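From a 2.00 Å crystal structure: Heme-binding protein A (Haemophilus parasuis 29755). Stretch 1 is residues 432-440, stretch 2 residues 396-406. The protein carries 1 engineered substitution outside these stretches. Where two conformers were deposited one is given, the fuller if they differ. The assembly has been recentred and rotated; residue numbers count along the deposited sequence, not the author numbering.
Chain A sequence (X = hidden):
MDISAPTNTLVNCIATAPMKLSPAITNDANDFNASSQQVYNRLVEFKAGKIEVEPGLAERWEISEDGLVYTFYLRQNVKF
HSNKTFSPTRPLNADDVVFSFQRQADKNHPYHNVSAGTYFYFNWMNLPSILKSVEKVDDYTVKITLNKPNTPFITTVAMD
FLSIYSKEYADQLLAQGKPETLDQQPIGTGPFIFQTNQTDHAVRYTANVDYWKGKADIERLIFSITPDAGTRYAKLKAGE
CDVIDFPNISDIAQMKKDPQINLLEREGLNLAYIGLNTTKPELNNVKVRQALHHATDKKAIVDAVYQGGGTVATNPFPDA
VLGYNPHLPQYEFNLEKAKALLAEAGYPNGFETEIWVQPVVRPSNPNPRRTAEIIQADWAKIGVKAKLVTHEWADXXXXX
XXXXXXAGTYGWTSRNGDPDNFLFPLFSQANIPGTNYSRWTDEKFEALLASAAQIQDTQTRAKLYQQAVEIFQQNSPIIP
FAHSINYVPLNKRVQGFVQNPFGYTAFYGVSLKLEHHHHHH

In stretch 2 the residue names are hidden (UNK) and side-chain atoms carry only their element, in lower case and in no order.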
ATOM      1  N   ILE A 432      -9.556 -17.985   6.278  1.00 17.08           N
ATOM      2  CA  ILE A 432      -9.933 -19.140   5.456  1.00 18.85           C
ATOM      3  C   ILE A 432     -11.426 -19.419   5.617  1.00 19.49           C
ATOM      4  O   ILE A 432     -11.901 -19.559   6.737  1.00 17.07           O
ATOM      5  CB  ILE A 432      -9.210 -20.435   5.890  1.00 18.37           C
ATOM      6  CG1 ILE A 432      -7.701 -20.235   6.030  1.00 15.48           C
ATOM      7  CG2 ILE A 432      -9.508 -21.559   4.912  1.00 14.66           C
ATOM      8  CD1 ILE A 432      -7.022 -21.399   6.767  1.00 16.71           C
ATOM      9  N   PRO A 433     -12.174 -19.483   4.505  1.00 17.68           N
ATOM     10  CA  PRO A 433     -11.758 -19.174   3.133  1.00 15.03           C
ATOM     11  C   PRO A 433     -11.600 -17.670   2.993  1.00 19.91           C
ATOM     12  O   PRO A 433     -12.413 -16.935   3.553  1.00 23.26           O
ATOM     13  CB  PRO A 433     -12.942 -19.659   2.282  1.00 18.47           C
ATOM     14  CG  PRO A 433     -13.822 -20.471   3.214  1.00 23.77           C
ATOM     15  CD  PRO A 433     -13.586 -19.895   4.574  1.00 22.78           C
ATOM     16  N   GLY A 434     -10.577 -17.214   2.279  1.00 19.20           N
ATOM     17  CA  GLY A 434     -10.326 -15.786   2.166  1.00 13.32           C
ATOM     18  C   GLY A 434      -8.917 -15.484   1.704  1.00 14.73           C
ATOM     19  O   GLY A 434      -8.387 -16.134   0.805  1.00 15.85           O
ATOM     20  N   THR A 435      -8.287 -14.507   2.334  1.00 15.27           N
ATOM     21  CA  THR A 435      -6.998 -14.041   1.828  1.00 15.69           C
ATOM     22  C   THR A 435      -5.860 -15.017   2.133  1.00 14.96           C
ATOM     23  O   THR A 435      -4.763 -14.873   1.607  1.00 15.88           O
ATOM     24  CB  THR A 435      -6.663 -12.647   2.363  1.00 13.30           C
ATOM     25  OG1 THR A 435      -6.882 -12.627   3.783  1.00 15.25           O
ATOM     26  CG2 THR A 435      -7.570 -11.603   1.698  1.00 16.38           C
ATOM     27  N   ASN A 436      -6.127 -16.010   2.976  1.00 13.11           N
ATOM     28  CA  ASN A 436      -5.132 -17.027   3.308  1.00 11.05           C
ATOM     29  C   ASN A 436      -5.367 -18.140   2.316  1.00 15.83           C
ATOM     30  O   ASN A 436      -6.100 -19.103   2.581  1.00 14.83           O
ATOM     31  CB  ASN A 436      -5.280 -17.480   4.781  1.00 11.85           C
ATOM     32  CG  ASN A 436      -4.345 -18.631   5.165  1.00 13.46           C
ATOM     33  OD1 ASN A 436      -3.743 -19.268   4.309  1.00 15.33           O
ATOM     34  ND2 ASN A 436      -4.251 -18.918   6.477  1.00 11.42           N
ATOM     35  N   TYR A 437      -4.772 -17.971   1.136  1.00 16.77           N
ATOM     36  CA  TYR A 437      -4.984 -18.873   0.008  1.00 13.68           C
ATOM     37  C   TYR A 437      -4.441 -20.268   0.314  1.00 15.13           C
ATOM     38  O   TYR A 437      -5.088 -21.267   0.015  1.00 12.81           O
ATOM     39  CB  TYR A 437      -4.279 -18.337  -1.224  1.00 14.35           C
ATOM     40  CG  TYR A 437      -4.898 -17.097  -1.828  1.00 15.96           C
ATOM     41  CD1 TYR A 437      -6.136 -16.639  -1.416  1.00 14.10           C
ATOM     42  CD2 TYR A 437      -4.251 -16.408  -2.843  1.00 14.69           C
ATOM     43  CE1 TYR A 437      -6.707 -15.520  -1.983  1.00 17.97           C
ATOM     44  CE2 TYR A 437      -4.814 -15.291  -3.418  1.00 18.09           C
ATOM     45  CZ  TYR A 437      -6.046 -14.853  -2.988  1.00 16.86           C
ATOM     46  OH  TYR A 437      -6.603 -13.735  -3.570  1.00 18.87           O
ATOM     47  N   SER A 438      -3.259 -20.322   0.924  1.00 14.02           N
ATOM     48  CA  SER A 438      -2.621 -21.607   1.240  1.00 21.04           C
ATOM     49  C   SER A 438      -3.401 -22.461   2.254  1.00 15.47           C
ATOM     50  O   SER A 438      -3.226 -23.677   2.303  1.00 17.53           O
ATOM     51  CB  SER A 438      -1.183 -21.392   1.747  1.00 16.66           C
ATOM     52  OG  SER A 438      -1.180 -20.890   3.072  1.00 19.70           O
ATOM     53  N   ARG A 439      -4.243 -21.824   3.063  1.00 11.42           N
ATOM     54  CA  ARG A 439      -5.033 -22.527   4.091  1.00 16.61           C
ATOM     55  C   ARG A 439      -4.189 -23.033   5.243  1.00 21.71           C
ATOM     56  O   ARG A 439      -4.653 -23.824   6.063  1.00 25.60           O
ATOM     57  CB  ARG A 439      -5.822 -23.705   3.506  1.00  8.97           C
ATOM     58  CG  ARG A 439      -6.666 -23.358   2.282  1.00 13.19           C
ATOM     59  CD  ARG A 439      -8.041 -24.056   2.384  1.00 23.81           C
ATOM     60  NE  ARG A 439      -9.032 -23.326   1.616  1.00 34.40           N
ATOM     61  CZ  ARG A 439     -10.322 -23.308   1.882  1.00 35.00           C
ATOM     62  NH1 ARG A 439     -10.809 -23.986   2.907  1.00 33.33           N
ATOM     63  NH2 ARG A 439     -11.118 -22.604   1.109  1.00 46.64           N
ATOM     64  N   TRP A 440      -2.943 -22.584   5.313  1.00 20.11           N
ATOM     65  CA  TRP A 440      -2.058 -23.022   6.387  1.00 16.11           C
ATOM     66  C   TRP A 440      -2.390 -22.307   7.689  1.00 22.41           C
ATOM     67  O   TRP A 440      -2.749 -21.126   7.691  1.00 18.25           O
ATOM     68  CB  TRP A 440      -0.599 -22.760   6.023  1.00 16.55           C
ATOM     69  CG  TRP A 440       0.383 -23.105   7.123  1.00 12.67           C
ATOM     70  CD1 TRP A 440       0.822 -24.355   7.480  1.00 19.37           C
ATOM     71  CD2 TRP A 440       1.062 -22.184   7.984  1.00 10.24           C
ATOM     72  NE1 TRP A 440       1.715 -24.261   8.535  1.00 14.43           N
ATOM     73  CE2 TRP A 440       1.886 -22.940   8.846  1.00 12.91           C
ATOM     74  CE3 TRP A 440       1.057 -20.791   8.107  1.00 18.30           C
ATOM     75  CZ2 TRP A 440       2.682 -22.351   9.816  1.00 17.10           C
ATOM     76  CZ3 TRP A 440       1.850 -20.206   9.091  1.00 15.63           C
ATOM     77  CH2 TRP A 440       2.638 -20.990   9.935  1.00 16.62           C
ATOM     78  N   UNK A 396     -10.637 -17.214 -11.077  1.00 17.22           N
ATOM     79  CA  UNK A 396      -9.299 -17.405 -10.527  1.00 17.57           C
ATOM     80  C   UNK A 396      -9.318 -17.091  -9.039  1.00 15.44           C
ATOM     81  O   UNK A 396      -8.880 -17.884  -8.208  1.00 19.70           O
ATOM     82  c   UNK A 396      -5.244 -15.285  -9.382  1.00 10.94           C
ATOM     83  c   UNK A 396      -6.016 -17.432 -10.972  1.00 13.76           C
ATOM     84  c   UNK A 396      -6.931 -16.435 -10.695  1.00 17.04           C
ATOM     85  c   UNK A 396      -4.337 -16.294  -9.665  1.00 12.54           C
ATOM     86  c   UNK A 396      -8.328 -16.480 -11.271  1.00 19.45           C
ATOM     87  c   UNK A 396      -4.721 -17.375 -10.455  1.00 13.60           C
ATOM     88  c   UNK A 396      -6.529 -15.357  -9.902  1.00 20.97           C
ATOM     89  N   UNK A 397      -9.857 -15.929  -8.704  1.00 16.76           N
ATOM     90  CA  UNK A 397      -9.939 -15.508  -7.312  1.00 21.97           C
ATOM     91  C   UNK A 397     -10.915 -16.298  -6.452  1.00 23.47           C
ATOM     92  O   UNK A 397     -10.593 -16.643  -5.327  1.00 20.52           O
ATOM     93  n   UNK A 397      -9.316 -12.076  -8.283  1.00 32.89           N
ATOM     94  o   UNK A 397      -7.956 -13.475  -7.180  1.00 31.66           O
ATOM     95  c   UNK A 397      -9.081 -13.157  -7.557  1.00 29.67           C
ATOM     96  c   UNK A 397     -10.268 -14.020  -7.218  1.00 26.00           C
ATOM     97  N   UNK A 398     -12.109 -16.567  -6.964  1.00 21.15           N
ATOM     98  CA  UNK A 398     -13.119 -17.233  -6.144  1.00 22.69           C
ATOM     99  C   UNK A 398     -12.753 -18.691  -5.891  1.00 21.93           C
ATOM    100  O   UNK A 398     -12.888 -19.192  -4.782  1.00 24.91           O
ATOM    101  c   UNK A 398     -15.612 -17.655  -5.874  1.00 21.79           C
ATOM    102  c   UNK A 398     -18.081 -17.987  -5.609  1.00 29.54           C
ATOM    103  n   UNK A 398     -19.385 -18.099  -6.309  1.00 47.08           N
ATOM    104  c   UNK A 398     -14.511 -17.127  -6.768  1.00 19.62           C
ATOM    105  c   UNK A 398     -16.969 -17.529  -6.548  1.00 26.53           C
ATOM    106  N   UNK A 399     -12.259 -19.374  -6.911  1.00 19.87           N
ATOM    107  CA  UNK A 399     -11.923 -20.784  -6.716  1.00 20.71           C
ATOM    108  C   UNK A 399     -10.604 -20.978  -5.989  1.00 20.91           C
ATOM    109  O   UNK A 399     -10.313 -22.063  -5.503  1.00 26.57           O
ATOM    110  c   UNK A 399     -14.545 -22.480 -12.063  1.00 37.81           C
ATOM    111  c   UNK A 399     -13.149 -22.219 -10.064  1.00 33.90           C
ATOM    112  n   UNK A 399     -13.709 -23.388 -12.538  1.00 35.94           N
ATOM    113  c   UNK A 399     -13.243 -21.514  -8.743  1.00 29.88           C
ATOM    114  c   UNK A 399     -11.911 -21.537  -8.039  1.00 24.43           C
ATOM    115  n   UNK A 399     -15.622 -22.143 -12.749  1.00 37.38           N
ATOM    116  n   UNK A 399     -14.303 -21.912 -10.889  1.00 43.51           N
ATOM    117  N   UNK A 400      -9.795 -19.931  -5.932  1.00 16.84           N
ATOM    118  CA  UNK A 400      -8.592 -19.986  -5.122  1.00 16.32           C
ATOM    119  C   UNK A 400      -8.997 -19.875  -3.650  1.00 17.33           C
ATOM    120  O   UNK A 400      -8.594 -20.704  -2.829  1.00 16.04           O
ATOM    121  c   UNK A 400      -6.468 -18.807  -4.468  1.00  9.96           C
ATOM    122  c   UNK A 400      -7.581 -18.888  -5.502  1.00 17.28           C
ATOM    123  o   UNK A 400      -6.995 -19.195  -6.771  1.00 21.48           O
ATOM    124  N   UNK A 401      -9.799 -18.854  -3.326  1.00 14.07           N
ATOM    125  CA  UNK A 401     -10.285 -18.673  -1.964  0.52 17.65           C
ATOM    126  C   UNK A 401     -10.975 -19.942  -1.456  1.00 21.00           C
ATOM    127  O   UNK A 401     -10.832 -20.317  -0.296  1.00 17.79           O
ATOM    128  c   UNK A 401     -12.515 -13.918  -3.967  0.52 22.47           C
ATOM    129  c   UNK A 401     -11.452 -14.934  -1.978  0.52 20.30           C
ATOM    130  c   UNK A 401     -10.543 -16.138  -2.220  0.52 17.91           C
ATOM    131  n   UNK A 401     -11.515 -13.060  -4.107  0.52 23.40           N
ATOM    132  c   UNK A 401     -11.228 -17.463  -1.885  0.52 17.07           C
ATOM    133  n   UNK A 401     -12.512 -14.808  -2.976  0.52 22.69           N
ATOM    134  n   UNK A 401     -13.526 -13.874  -4.821  0.52 10.12           N
ATOM    135  N   UNK A 402     -11.708 -20.613  -2.336  1.00 20.67           N
ATOM    136  CA  UNK A 402     -12.432 -21.824  -1.946  1.00 19.37           C
ATOM    137  C   UNK A 402     -11.588 -23.090  -1.888  1.00 18.72           C
ATOM    138  O   UNK A 402     -12.082 -24.143  -1.503  1.00 19.90           O
ATOM    139  c   UNK A 402     -14.695 -20.968  -2.702  1.00 26.41           C
ATOM    140  o   UNK A 402     -16.718 -20.271  -3.710  1.00 23.75           O
ATOM    141  c   UNK A 402     -13.629 -22.035  -2.870  1.00 22.09           C
ATOM    142  o   UNK A 402     -15.518 -21.799  -4.750  1.00 33.37           O
ATOM    143  c   UNK A 402     -15.721 -21.018  -3.798  1.00 31.67           C
ATOM    144  N   UNK A 403     -10.319 -23.004  -2.273  1.00 18.63           N
ATOM    145  CA  UNK A 403      -9.430 -24.154  -2.139  1.00 17.35           C
ATOM    146  C   UNK A 403      -9.448 -25.162  -3.276  1.00 17.95           C
ATOM    147  O   UNK A 403      -9.032 -26.304  -3.104  1.00 19.76           O
ATOM    148  N   UNK A 404      -9.916 -24.748  -4.448  1.00 21.37           N
ATOM    149  CA  UNK A 404      -9.842 -25.607  -5.633  1.00 23.94           C
ATOM    150  C   UNK A 404      -8.449 -25.702  -6.261  1.00 25.64           C
ATOM    151  O   UNK A 404      -8.117 -26.707  -6.891  1.00 27.29           O
ATOM    152  c   UNK A 404     -10.815 -25.134  -6.709  1.00 28.88           C
ATOM    153  o   UNK A 404     -12.860 -25.787  -8.703  1.00 57.48           O
ATOM    154  c   UNK A 404     -12.271 -25.434  -6.420  1.00 41.76           C
ATOM    155  c   UNK A 404     -13.142 -25.193  -7.634  1.00 54.06           C
ATOM    156  o   UNK A 404     -14.096 -24.395  -7.521  1.00 51.40           O
ATOM    157  N   UNK A 405      -7.635 -24.663  -6.116  1.00 20.79           N
ATOM    158  CA  UNK A 405      -6.330 -24.661  -6.773  1.00 17.18           C
ATOM    159  C   UNK A 405      -5.376 -25.609  -6.069  1.00 24.69           C
ATOM    160  O   UNK A 405      -5.651 -26.076  -4.945  1.00 20.37           O
ATOM    161  c   UNK A 405      -5.872 -22.729  -4.337  1.00 13.86           C
ATOM    162  c   UNK A 405      -5.097 -22.862  -5.474  1.00 13.93           C
ATOM    163  c   UNK A 405      -3.135 -22.309  -4.169  1.00 18.28           C
ATOM    164  c   UNK A 405      -5.296 -22.387  -3.124  1.00 23.54           C
ATOM    165  c   UNK A 405      -3.727 -22.663  -5.379  1.00 19.69           C
ATOM    166  c   UNK A 405      -5.724 -23.255  -6.781  1.00 20.26           C
ATOM    167  c   UNK A 405      -3.919 -22.170  -3.044  1.00 22.66           C
ATOM    168  N   UNK A 406      -4.263 -25.894  -6.752  1.00 19.63           N
ATOM    169  CA  UNK A 406      -3.147 -26.655  -6.198  1.00 17.71           C
ATOM    170  C   UNK A 406      -1.995 -25.691  -5.906  1.00 21.19           C
ATOM    171  O   UNK A 406      -1.707 -25.371  -4.744  1.00 15.46           O
ATOM    172  c   UNK A 406      -2.698 -27.738  -7.188  1.00 14.68           C
TER
HETATM  173  O   HOH W   1      -5.531 -12.681  -5.862  1.00 21.59           O
HETATM  174  O   HOH W   2      -7.726 -21.359  -0.182  1.00 16.05           O
HETATM  175  O   HOH W   3      -8.772 -19.358   1.857  1.00 15.71           O
HETATM  176  O   HOH W   4      -9.030 -12.727  -2.795  1.00 27.60           O

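Position 396, in a helix that begins earlier in the chain, carries seven side-chain carbons, one leading into a six-membered ring; with no heteroatom on the ring it is Phe 396, whose side chain stays 6.0 Å or more from every atom of stretch 1. Position 397 has two carbons, the second bearing one oxygen and one nitrogen, a carboxamide whose oxygen approaches Tyr 437 OH: Asn 397. Its OD1 lies 3.9 Å from Tyr 437 OH, and water 1 bridges them from the side, donating to OD1 and hydrogen-bonding to Tyr 437 OH.

Position 398 shows four carbons in a row ending in nitrogen, fully extended and out of reach of stretch 1: Lys 398. At 399, three carbons, a nitrogen and a carbon with two further nitrogens make Arg 399, also out of reach. Position 400 has one carbon branching to an oxygen and a carbon. The terminal carbon sits over a face of the Tyr 437 ring, 3.6 Å from its centroid, and the branching identifies Thr 400. Its OG1 turns back to donate to the carbonyl O of Phe 396 (2.7 Å), leaving CG2 to make the CH-pi contact.

Position 401 has three carbons, a nitrogen, then a carbon carrying two more nitrogens; its carbons pack near Gly 434 O and Tyr 437 CE1: Arg 401. Its CG lies 3.7 Å from Gly 434 O and 3.9 Å from Tyr 437 CE1, while NH1 reaches Tyr 437 OH through water 4. Position 402 has three carbons, the third carrying two oxygens, a carboxylate, with the CA-to-CB bond pointing away from stretch 1 and no side-chain atom nearer to it than 4.7 Å: Glu 402. No side-chain atom exists at 403, hence Gly 403. Its positive phi belongs to a Schellman motif closing the helix, and an ideal CB would lie only 3.0 Å from Arg 439 NE.

Position 404 repeats the three-carbon carboxylate without touching stretch 1: Glu 404. Position 405 has one carbon and a six-carbon ring whose edge meets the backbone of Tyr 437 and Ser 438: Phe 405, with CE2 3.3 Å from Tyr 437 O. A single carbon at 406 gives Ala 406.

The contact joins the end of a helix to an irregular loop. Tyr 437 contributes the largest covered area, packing against Thr 400, Arg 401 and Phe 405. Arg 439 supplies the one direct hydrogen bond, from NH2 to Arg 401 O (2.7 Å). Water 2 joins Thr 400 O to Tyr 437 O and Arg 439 NE.

Stretch 2, residues 396-406: FNKRTREGEFA
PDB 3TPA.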